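Local coordinates for pertussis toxin-like subunit ArtA (Escherichia coli, PDB 4Z9D), which probably transfers ADP-ribose from NAD to trimeric G proteins of the host, as the enzymatic subunit of a pertussis-like toxin, at residues T4-R9 against A154-G159; Y80-N85 against E123-E128; V134-D139 against V145-G150. The protein carries 2 engineered substitutions. One frame throughout, in Å; residues are numbered along the deposited sequence.

Interaction 1: T4-R9 against A154-G159; sequences TDFVYR and ARYVPG. With NAD (nicotinamide-adenine-dinucleotide), chain F.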
loop_
_atom_site.group_PDB
_atom_site.type_symbol
_atom_site.label_atom_id
_atom_site.label_comp_id
_atom_site.label_asym_id
_atom_site.label_seq_id
_atom_site.Cartn_x
_atom_site.Cartn_y
_atom_site.Cartn_z
ATOM N N THR A 4 2.974 -13.905 11.704
ATOM C CA THR A 4 2.649 -13.527 10.329
ATOM C C THR A 4 2.648 -12.014 10.101
ATOM O O THR A 4 2.132 -11.237 10.921
ATOM C CB THR A 4 1.277 -14.086 9.920
ATOM O OG1 THR A 4 1.253 -15.497 10.149
ATOM C CG2 THR A 4 0.968 -13.795 8.446
ATOM N N ASP A 5 3.242 -11.604 8.986
ATOM C CA ASP A 5 3.212 -10.215 8.561
ATOM C C ASP A 5 1.858 -9.894 7.938
ATOM O O ASP A 5 1.430 -10.554 6.991
ATOM C CB ASP A 5 4.315 -9.924 7.541
ATOM C CG ASP A 5 5.694 -9.827 8.165
ATOM O OD1 ASP A 5 5.794 -9.497 9.370
ATOM O OD2 ASP A 5 6.682 -10.102 7.441
ATOM N N PHE A 6 1.174 -8.898 8.483
ATOM C CA PHE A 6 -0.048 -8.391 7.854
ATOM C C PHE A 6 0.144 -6.933 7.509
ATOM O O PHE A 6 0.864 -6.226 8.211
ATOM C CB PHE A 6 -1.268 -8.580 8.764
ATOM C CG PHE A 6 -1.705 -10.010 8.888
ATOM C CD1 PHE A 6 -1.240 -10.803 9.927
ATOM C CD2 PHE A 6 -2.569 -10.563 7.961
ATOM C CE1 PHE A 6 -1.636 -12.118 10.041
ATOM C CE2 PHE A 6 -2.964 -11.884 8.063
ATOM C CZ PHE A 6 -2.497 -12.664 9.110
ATOM N N VAL A 7 -0.453 -6.497 6.405
ATOM C CA VAL A 7 -0.408 -5.090 6.022
ATOM C C VAL A 7 -1.795 -4.561 5.670
ATOM O O VAL A 7 -2.747 -5.334 5.499
ATOM C CB VAL A 7 0.539 -4.854 4.810
ATOM C CG1 VAL A 7 1.964 -5.272 5.144
ATOM C CG2 VAL A 7 0.047 -5.611 3.587
ATOM N N TYR A 8 -1.906 -3.240 5.591
ATOM C CA TYR A 8 -3.148 -2.599 5.181
ATOM C C TYR A 8 -3.025 -1.855 3.859
ATOM O O TYR A 8 -1.967 -1.307 3.538
ATOM C CB TYR A 8 -3.616 -1.593 6.215
ATOM C CG TYR A 8 -3.909 -2.134 7.583
ATOM C CD1 TYR A 8 -5.115 -2.761 7.848
ATOM C CD2 TYR A 8 -3.011 -1.957 8.620
ATOM C CE1 TYR A 8 -5.412 -3.223 9.125
ATOM C CE2 TYR A 8 -3.289 -2.431 9.896
ATOM C CZ TYR A 8 -4.494 -3.056 10.137
ATOM O OH TYR A 8 -4.773 -3.512 11.406
ATOM N N ARG A 9 -4.131 -1.771 3.131
ATOM C CA ARG A 9 -4.188 -0.898 1.957
ATOM C C ARG A 9 -5.517 -0.166 1.913
ATOM O O ARG A 9 -6.565 -0.776 2.080
ATOM C CB ARG A 9 -3.976 -1.690 0.651
ATOM C CG ARG A 9 -4.169 -0.826 -0.609
ATOM C CD ARG A 9 -3.711 -1.496 -1.912
ATOM N NE ARG A 9 -4.145 -0.686 -3.059
ATOM C CZ ARG A 9 -3.538 0.413 -3.482
ATOM N NH1 ARG A 9 -2.416 0.823 -2.903
ATOM N NH2 ARG A 9 -4.044 1.093 -4.511
ATOM N N ALA A 154 -14.356 -14.755 2.392
ATOM C CA ALA A 154 -14.478 -16.192 2.635
ATOM C C ALA A 154 -13.428 -17.004 1.885
ATOM O O ALA A 154 -13.148 -18.150 2.252
ATOM C CB ALA A 154 -15.871 -16.677 2.264
ATOM N N ARG A 155 -12.845 -16.400 0.851
ATOM C CA ARG A 155 -11.861 -17.057 -0.009
ATOM C C ARG A 155 -10.429 -16.920 0.516
ATOM O O ARG A 155 -9.496 -17.453 -0.082
ATOM C CB ARG A 155 -11.924 -16.476 -1.421
ATOM C CG ARG A 155 -13.306 -16.425 -2.055
ATOM C CD ARG A 155 -13.956 -17.768 -2.210
ATOM N NE ARG A 155 -13.249 -18.602 -3.177
ATOM C CZ ARG A 155 -13.827 -19.520 -3.945
ATOM N NH1 ARG A 155 -13.095 -20.236 -4.783
ATOM N NH2 ARG A 155 -15.136 -19.717 -3.883
ATOM N N TYR A 156 -10.252 -16.157 1.593
ATOM C CA TYR A 156 -8.928 -15.986 2.199
ATOM C C TYR A 156 -8.246 -17.336 2.468
ATOM O O TYR A 156 -8.865 -18.272 2.984
ATOM C CB TYR A 156 -9.030 -15.179 3.508
ATOM C CG TYR A 156 -7.710 -15.074 4.254
ATOM C CD1 TYR A 156 -7.540 -15.694 5.486
ATOM C CD2 TYR A 156 -6.627 -14.387 3.710
ATOM C CE1 TYR A 156 -6.339 -15.631 6.169
ATOM C CE2 TYR A 156 -5.411 -14.316 4.388
ATOM C CZ TYR A 156 -5.279 -14.939 5.619
ATOM O OH TYR A 156 -4.079 -14.880 6.301
ATOM N N VAL A 157 -6.976 -17.426 2.087
ATOM C CA VAL A 157 -6.160 -18.609 2.354
ATOM C C VAL A 157 -5.215 -18.345 3.514
ATOM O O VAL A 157 -4.289 -17.546 3.393
ATOM C CB VAL A 157 -5.350 -19.031 1.099
ATOM C CG1 VAL A 157 -4.355 -20.133 1.438
ATOM C CG2 VAL A 157 -6.291 -19.474 0.000
ATOM N N PRO A 158 -5.460 -19.004 4.656
ATOM C CA PRO A 158 -4.655 -18.783 5.861
ATOM C C PRO A 158 -3.253 -19.350 5.737
ATOM O O PRO A 158 -3.026 -20.297 4.983
ATOM C CB PRO A 158 -5.425 -19.531 6.959
ATOM C CG PRO A 158 -6.760 -19.859 6.382
ATOM C CD PRO A 158 -6.585 -19.923 4.900
ATOM N N GLY A 159 -2.328 -18.764 6.482
ATOM C CA GLY A 159 -0.975 -19.274 6.584
ATOM C C GLY A 159 -0.127 -18.291 7.354
ATOM O O GLY A 159 -0.556 -17.168 7.638
HETATM P PA NAD F . -2.829 4.068 -6.427
HETATM O O1A NAD F . -2.320 2.683 -6.252
HETATM O O2A NAD F . -2.693 4.737 -7.746
HETATM O O5B NAD F . -4.390 4.059 -5.958
HETATM C C5B NAD F . -5.272 5.189 -6.060
HETATM C C4B NAD F . -6.573 4.703 -6.733
HETATM O O4B NAD F . -6.320 4.336 -8.123
HETATM C C3B NAD F . -7.016 3.420 -6.098
HETATM O O3B NAD F . -7.698 3.744 -4.848
HETATM C C2B NAD F . -7.991 2.958 -7.144
HETATM O O2B NAD F . -9.059 3.888 -7.185
HETATM C C1B NAD F . -7.154 3.177 -8.414
HETATM N N9A NAD F . -6.157 2.122 -8.817
HETATM C C8A NAD F . -4.982 1.737 -8.321
HETATM N N7A NAD F . -4.500 0.773 -9.109
HETATM C C5A NAD F . -5.364 0.571 -10.108
HETATM C C6A NAD F . -5.359 -0.269 -11.159
HETATM N N6A NAD F . -4.309 -1.078 -11.274
HETATM N N1A NAD F . -6.360 -0.305 -12.054
HETATM C C2A NAD F . -7.431 0.570 -11.883
HETATM N N3A NAD F . -7.418 1.435 -10.780
HETATM C C4A NAD F . -6.385 1.416 -9.922
HETATM O O3 NAD F . -2.151 5.011 -5.357
HETATM P PN NAD F . -2.008 4.626 -3.783
HETATM O O1N NAD F . -1.754 3.168 -3.618
HETATM O O2N NAD F . -3.095 5.290 -3.030
HETATM O O5D NAD F . -0.627 5.361 -3.496
HETATM C C5D NAD F . -0.436 6.757 -3.762
HETATM C C4D NAD F . 0.646 7.312 -2.829
HETATM O O4D NAD F . 0.220 6.909 -1.482
HETATM C C3D NAD F . 2.014 6.652 -3.085
HETATM O O3D NAD F . 3.079 7.528 -2.697
HETATM C C2D NAD F . 1.931 5.511 -2.091
HETATM O O2D NAD F . 3.242 4.985 -1.787
HETATM C C1D NAD F . 1.298 6.174 -0.874
HETATM N N1N NAD F . 0.789 5.117 0.071
HETATM C C2N NAD F . -0.514 4.581 -0.087
HETATM C C3N NAD F . -1.007 3.571 0.739
HETATM C C7N NAD F . -2.309 3.059 0.582
HETATM O O7N NAD F . -2.809 2.302 1.579
HETATM N N7N NAD F . -2.999 3.388 -0.514
HETATM C C4N NAD F . -0.179 3.080 1.746
HETATM C C5N NAD F . 1.103 3.598 1.920
HETATM C C6N NAD F . 1.603 4.598 1.092
#
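Phe-6 and Tyr-156 meet at the surface of the protein. The two side chains cross at about a right angle. The hydroxyl of Tyr-156 sits at the edge of the Phe-6 ring, near its plane, with Tyr-156 OH 3.7 Å from Phe-6 CE2. The same hydroxyl has a weak hydrogen bond with Arg-83 NE. The Tyr-156 side chain gets there because its CG is anti to the backbone N (chi1 175°). Beside this pair, Thr-4 OG1 is 3.5 Å from Gly-159 O. No hydrogen bond is made between them; Thr-4 OG1 bonds to Gly-1 O instead. This side of the contact is loose. It buries only 113 Å² in all, none of the four touching residues is fully buried, and no hydrogen bond crosses it. Val-131 of strand 130-139 packs against both Phe-6 and Tyr-156.

The other end of segment 4-9 is packed tightly. Arg-9 is buried, and its side chain runs extended from CG to NE to bring the guanidinium to the NAD diphosphate. Arg-9 NH2 donates to NAD O1A at 2.9 Å. Arg-9 NH1 donates to NAD O1N, though the 2.5 Å between these two atoms is doubtfully short. The bond from Arg-9 NH2 to NAD O1N is weak at 3.2 Å. NAD PA lies in the guanidinium plane, at its edge. A salt bridge to Asp-11, a bond to Ala-52 O and a cation-pi contact with Phe-23 further fix the group. An arginine on the first strand, gripping the diphosphate, is consistent with the NAD pocket of the ADP-ribosyltransferase fold of pertussis-type toxins.

Interaction 2: Y80-N85 against E123-E128; sequences YRIRAN and EHIPGE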
loop_
_atom_site.group_PDB
_atom_site.type_symbol
_atom_site.label_atom_id
_atom_site.label_comp_id
_atom_site.label_asym_id
_atom_site.label_seq_id
_atom_site.Cartn_x
_atom_site.Cartn_y
_atom_site.Cartn_z
ATOM N N TYR A 80 -8.316 -2.456 3.497
ATOM C CA TYR A 80 -8.146 -3.896 3.362
ATOM C C TYR A 80 -7.026 -4.394 4.258
ATOM O O TYR A 80 -5.972 -3.760 4.349
ATOM C CB TYR A 80 -7.851 -4.263 1.901
ATOM C CG TYR A 80 -9.021 -4.078 0.982
ATOM C CD1 TYR A 80 -9.915 -5.124 0.754
ATOM C CD2 TYR A 80 -9.245 -2.864 0.345
ATOM C CE1 TYR A 80 -10.992 -4.963 -0.088
ATOM C CE2 TYR A 80 -10.331 -2.686 -0.482
ATOM C CZ TYR A 80 -11.198 -3.742 -0.702
ATOM O OH TYR A 80 -12.276 -3.576 -1.540
ATOM N N ARG A 81 -7.251 -5.518 4.929
ATOM C CA ARG A 81 -6.178 -6.163 5.675
ATOM C C ARG A 81 -5.650 -7.310 4.848
ATOM O O ARG A 81 -6.423 -8.109 4.331
ATOM C CB ARG A 81 -6.646 -6.680 7.034
ATOM C CG ARG A 81 -5.457 -7.023 7.918
ATOM C CD ARG A 81 -5.837 -7.830 9.150
ATOM N NE ARG A 81 -6.957 -7.268 9.898
ATOM C CZ ARG A 81 -6.876 -6.783 11.135
ATOM N NH1 ARG A 81 -5.714 -6.755 11.779
ATOM N NH2 ARG A 81 -7.966 -6.318 11.733
ATOM N N ILE A 82 -4.330 -7.395 4.725
ATOM C CA ILE A 82 -3.723 -8.308 3.762
ATOM C C ILE A 82 -2.599 -9.126 4.372
ATOM O O ILE A 82 -1.741 -8.584 5.054
ATOM C CB ILE A 82 -3.149 -7.527 2.551
ATOM C CG1 ILE A 82 -4.182 -6.557 1.964
ATOM C CG2 ILE A 82 -2.596 -8.480 1.466
ATOM C CD1 ILE A 82 -3.565 -5.509 1.037
ATOM N N ARG A 83 -2.589 -10.438 4.125
ATOM C CA ARG A 83 -1.441 -11.240 4.522
ATOM C C ARG A 83 -0.284 -10.996 3.561
ATOM O O ARG A 83 -0.427 -11.125 2.343
ATOM C CB ARG A 83 -1.784 -12.732 4.573
ATOM C CG ARG A 83 -0.560 -13.625 4.778
ATOM C CD ARG A 83 -0.973 -15.055 5.113
ATOM N NE ARG A 83 -1.728 -15.672 4.024
ATOM C CZ ARG A 83 -1.191 -16.119 2.886
ATOM N NH1 ARG A 83 0.116 -16.009 2.672
ATOM N NH2 ARG A 83 -1.962 -16.673 1.960
ATOM N N ALA A 84 0.856 -10.594 4.111
ATOM C CA ALA A 84 2.037 -10.326 3.297
ATOM C C ALA A 84 2.810 -11.614 3.075
ATOM O O ALA A 84 2.789 -12.515 3.917
ATOM C CB ALA A 84 2.936 -9.285 3.964
ATOM N N ASN A 85 3.462 -11.712 1.928
ATOM C CA ASN A 85 4.371 -12.829 1.661
ATOM C C ASN A 85 5.566 -12.319 0.857
ATOM O O ASN A 85 5.881 -11.134 0.934
ATOM C CB ASN A 85 3.646 -13.988 0.964
ATOM C CG ASN A 85 2.981 -13.590 -0.330
ATOM O OD1 ASN A 85 3.293 -12.554 -0.923
ATOM N ND2 ASN A 85 2.057 -14.435 -0.794
ATOM N N GLU A 123 3.725 -6.026 -8.592
ATOM C CA GLU A 123 2.812 -6.490 -9.652
ATOM C C GLU A 123 1.388 -6.856 -9.197
ATOM O O GLU A 123 0.414 -6.319 -9.728
ATOM C CB GLU A 123 3.409 -7.689 -10.419
ATOM C CG GLU A 123 2.689 -7.913 -11.760
ATOM C CD GLU A 123 3.039 -9.226 -12.474
ATOM O OE1 GLU A 123 4.213 -9.663 -12.441
ATOM O OE2 GLU A 123 2.114 -9.829 -13.058
ATOM N N HIS A 124 1.248 -7.765 -8.240
ATOM C CA HIS A 124 -0.073 -8.350 -7.986
ATOM C C HIS A 124 -0.186 -8.948 -6.599
ATOM O O HIS A 124 0.641 -9.757 -6.207
ATOM C CB HIS A 124 -0.374 -9.442 -9.039
ATOM C CG HIS A 124 -1.667 -10.166 -8.825
ATOM N ND1 HIS A 124 -2.883 -9.516 -8.729
ATOM C CD2 HIS A 124 -1.943 -11.485 -8.680
ATOM C CE1 HIS A 124 -3.842 -10.403 -8.533
ATOM N NE2 HIS A 124 -3.302 -11.602 -8.494
ATOM N N ILE A 125 -1.222 -8.552 -5.874
ATOM C CA ILE A 125 -1.634 -9.224 -4.645
ATOM C C ILE A 125 -2.884 -10.048 -4.921
ATOM O O ILE A 125 -3.923 -9.490 -5.221
ATOM C CB ILE A 125 -1.955 -8.207 -3.529
ATOM C CG1 ILE A 125 -0.741 -7.318 -3.246
ATOM C CG2 ILE A 125 -2.453 -8.917 -2.249
ATOM C CD1 ILE A 125 -1.095 -6.079 -2.391
ATOM N N PRO A 126 -2.796 -11.380 -4.796
ATOM C CA PRO A 126 -3.984 -12.213 -5.008
ATOM C C PRO A 126 -5.140 -11.931 -4.035
ATOM O O PRO A 126 -4.919 -11.546 -2.880
ATOM C CB PRO A 126 -3.449 -13.639 -4.806
ATOM C CG PRO A 126 -1.960 -13.536 -4.999
ATOM C CD PRO A 126 -1.592 -12.172 -4.510
ATOM N N GLY A 127 -6.369 -12.134 -4.504
ATOM C CA GLY A 127 -7.538 -12.034 -3.649
ATOM C C GLY A 127 -7.456 -12.930 -2.432
ATOM O O GLY A 127 -7.912 -12.557 -1.345
ATOM N N GLU A 128 -6.848 -14.101 -2.606
ATOM C CA GLU A 128 -6.703 -15.071 -1.530
ATOM C C GLU A 128 -5.824 -14.579 -0.372
ATOM O O GLU A 128 -5.865 -15.148 0.718
ATOM C CB GLU A 128 -6.164 -16.392 -2.092
ATOM C CG GLU A 128 -7.271 -17.222 -2.736
ATOM C CD GLU A 128 -6.765 -18.445 -3.484
ATOM O OE1 GLU A 128 -7.567 -19.394 -3.656
ATOM O OE2 GLU A 128 -5.582 -18.457 -3.908
#
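Two isoleucines join the four-stranded antiparallel sheet to the small two-stranded sheet: Ile-82 of strand 77-83 and Ile-125 of the short strand 124-125. They reach toward each other tip to tip through their gamma methyls. Ile-82 CG2 lies 3.7 Å from Ile-125 CG2, an ordinary van der Waals distance. Both residues hold CG2 anti to the backbone N, with CG1 beside the backbone N (chi1 -50° for Ile-82 and -58° for Ile-125). Each thus offers the same branch to the other. The backbones stay well apart, with Ile-82 CA 8.7 Å from Ile-125 CA, and no hydrogen bond joins the segments.

This is packing between two sheets of the ADP-ribosyltransferase fold. Strand 77-83 is an inner strand of the larger sheet, while strand 124-125 pairs with strand 23-24 in the smaller one. Phe-23 of that second sheet packs on both isoleucines. The side chain of Ile-82 is about 8 Å from the bound NAD and does not touch it.

A looser approach lies toward Glu-128. Arg-83 NH2 is 4.4 Å from Glu-128 O, too far for a hydrogen bond. The guanidinium is held elsewhere: NH1 bonds to Thr-161 OG1 and NH2 to Val-157 O. The backbone O of Arg-83 accepts a bond from Asn-129 ND2, just past Glu-128.

Interaction 3: V134-D139 against V145-G150; sequences VELTYD and VSDGPG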
loop_
_atom_site.group_PDB
_atom_site.type_symbol
_atom_site.label_atom_id
_atom_site.label_comp_id
_atom_site.label_asym_id
_atom_site.label_seq_id
_atom_site.Cartn_x
_atom_site.Cartn_y
_atom_site.Cartn_z
ATOM N N VAL A 134 -12.952 -3.111 5.438
ATOM C CA VAL A 134 -13.802 -2.240 6.247
ATOM C C VAL A 134 -14.112 -0.975 5.452
ATOM O O VAL A 134 -13.188 -0.263 5.051
ATOM C CB VAL A 134 -13.116 -1.853 7.580
ATOM C CG1 VAL A 134 -13.965 -0.843 8.347
ATOM C CG2 VAL A 134 -12.856 -3.083 8.424
ATOM N N GLU A 135 -15.393 -0.674 5.230
ATOM C CA GLU A 135 -15.762 0.595 4.591
ATOM C C GLU A 135 -15.450 1.725 5.553
ATOM O O GLU A 135 -15.812 1.638 6.718
ATOM C CB GLU A 135 -17.254 0.652 4.227
ATOM C CG GLU A 135 -17.837 -0.622 3.657
ATOM C CD GLU A 135 -19.242 -0.425 3.097
ATOM O OE1 GLU A 135 -19.877 -1.436 2.709
ATOM O OE2 GLU A 135 -19.709 0.739 3.044
ATOM N N LEU A 136 -14.811 2.786 5.075
ATOM C CA LEU A 136 -14.482 3.922 5.944
ATOM C C LEU A 136 -15.530 5.014 5.817
ATOM O O LEU A 136 -16.014 5.294 4.726
ATOM C CB LEU A 136 -13.092 4.481 5.617
ATOM C CG LEU A 136 -11.908 3.516 5.756
ATOM C CD1 LEU A 136 -10.604 4.163 5.354
ATOM C CD2 LEU A 136 -11.819 3.009 7.183
ATOM N N THR A 137 -15.939 5.588 6.944
ATOM C CA THR A 137 -16.867 6.715 6.906
ATOM C C THR A 137 -16.101 8.024 7.093
ATOM O O THR A 137 -15.072 8.049 7.770
ATOM C CB THR A 137 -17.955 6.581 7.987
ATOM O OG1 THR A 137 -17.351 6.733 9.271
ATOM C CG2 THR A 137 -18.626 5.201 7.912
ATOM N N TYR A 138 -16.611 9.110 6.516
ATOM C CA TYR A 138 -15.953 10.411 6.590
ATOM C C TYR A 138 -16.932 11.501 7.016
ATOM O O TYR A 138 -17.991 11.659 6.409
ATOM C CB TYR A 138 -15.337 10.776 5.246
ATOM C CG TYR A 138 -14.559 12.069 5.226
ATOM C CD1 TYR A 138 -14.880 13.071 4.324
ATOM C CD2 TYR A 138 -13.496 12.282 6.088
ATOM C CE1 TYR A 138 -14.172 14.249 4.280
ATOM C CE2 TYR A 138 -12.780 13.465 6.057
ATOM C CZ TYR A 138 -13.121 14.441 5.142
ATOM O OH TYR A 138 -12.411 15.616 5.096
ATOM N N ASP A 139 -16.578 12.218 8.078
ATOM C CA ASP A 139 -17.322 13.407 8.502
ATOM C C ASP A 139 -16.495 14.619 8.124
ATOM O O ASP A 139 -15.534 14.979 8.805
ATOM C CB ASP A 139 -17.606 13.370 10.008
ATOM C CG ASP A 139 -18.263 14.654 10.531
ATOM O OD1 ASP A 139 -18.524 14.728 11.751
ATOM O OD2 ASP A 139 -18.542 15.573 9.734
ATOM N N VAL A 145 -12.456 10.309 10.463
ATOM C CA VAL A 145 -12.564 9.061 9.710
ATOM C C VAL A 145 -12.809 7.917 10.688
ATOM O O VAL A 145 -12.056 7.748 11.641
ATOM C CB VAL A 145 -11.285 8.769 8.891
ATOM C CG1 VAL A 145 -11.476 7.524 8.035
ATOM C CG2 VAL A 145 -10.913 9.968 8.019
ATOM N N SER A 146 -13.861 7.136 10.456
ATOM C CA SER A 146 -14.161 5.983 11.311
ATOM C C SER A 146 -14.427 4.717 10.496
ATOM O O SER A 146 -14.525 4.767 9.274
ATOM C CB SER A 146 -15.388 6.264 12.188
ATOM O OG SER A 146 -15.126 7.276 13.149
ATOM N N ASP A 147 -14.533 3.587 11.187
ATOM C CA ASP A 147 -14.849 2.303 10.550
ATOM C C ASP A 147 -16.344 2.139 10.344
ATOM O O ASP A 147 -17.118 2.263 11.297
ATOM C CB ASP A 147 -14.329 1.132 11.386
ATOM C CG ASP A 147 -12.821 1.023 11.384
ATOM O OD1 ASP A 147 -12.319 -0.022 11.851
ATOM O OD2 ASP A 147 -12.139 1.961 10.910
ATOM N N GLY A 148 -16.742 1.872 9.101
ATOM C CA GLY A 148 -18.104 1.466 8.792
ATOM C C GLY A 148 -18.208 -0.049 8.780
ATOM O O GLY A 148 -17.465 -0.729 9.490
ATOM N N PRO A 149 -19.132 -0.589 7.974
ATOM C CA PRO A 149 -19.366 -2.037 7.923
ATOM C C PRO A 149 -18.126 -2.808 7.485
ATOM O O PRO A 149 -17.424 -2.379 6.564
ATOM C CB PRO A 149 -20.471 -2.182 6.872
ATOM C CG PRO A 149 -21.090 -0.826 6.760
ATOM C CD PRO A 149 -19.987 0.149 7.033
ATOM N N GLY A 150 -17.885 -3.951 8.115
ATOM C CA GLY A 150 -16.761 -4.781 7.739
ATOM C C GLY A 150 -17.264 -5.959 6.936
ATOM O O GLY A 150 -18.416 -6.374 7.081
#
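Strands 134-139 and 145-150 run antiparallel as the two arms of a hairpin. The axes of these short segments approach to 4.4 Å, with 139° between their directions. Thr-137 and Ser-146 form a hydrogen-bonded pair: Thr-137 N to Ser-146 O is 2.8 Å, and Ser-146 N to Thr-137 O is 3.1 Å. The register then slips by one residue at a beta bulge. Glu-135 faces both Gly-148 and Pro-149 there. Glu-135 O takes a 2.6 Å bond from Gly-148 N, and Glu-135 N gives one of 3.0 Å to Pro-149 O.

Val-134 turns CG1 anti to its own N (chi1 175°), which brings it against Asp-147 CB at 3.6 Å. Leu-136 lies alongside Asp-147, pointing the same way. Val-145 CG2 touches the edge of the Tyr-138 ring at CD2, 4.0 Å away. Glu-135 packs on the CD and CG side of the Pro-149 ring, where Glu-135 CB to Pro-149 CD is 3.9 Å. Helix 57-68 packs on Leu-136 and Val-145. Asp-147 OD1 makes a salt bridge to Arg-79 NH2, and OD2 a hydrogen bond with Tyr-61 OH.

Four backbone hydrogen bonds cross the hairpin. Pro-149 has no N-H; at the bulge Gly-148 N is the donor and Pro-149 takes part through its O.

How the interactions relate
Strand 77-83 links interactions 1 and 2. It pairs with strand 6-11, so 4-9 and 80-85 are joined by backbone bonds, and the two centres lie only about 7 Å apart. On its other side, strand 77-83 pairs with strand 130-139, the first arm of the hairpin of interaction 3. The second arm, 144-152, is the edge strand of the same four-stranded sheet. The centre of interaction 3 is about 20 Å from that of interaction 1 and about 21 Å from that of interaction 2. Along the chain, interaction 2 closes before interaction 3 opens, and interaction 1 spans both. Segment 154-159 follows soon after the last strand and brings the chain back to the first. The sheet thus connects the NAD-binding strand to the surface hairpin.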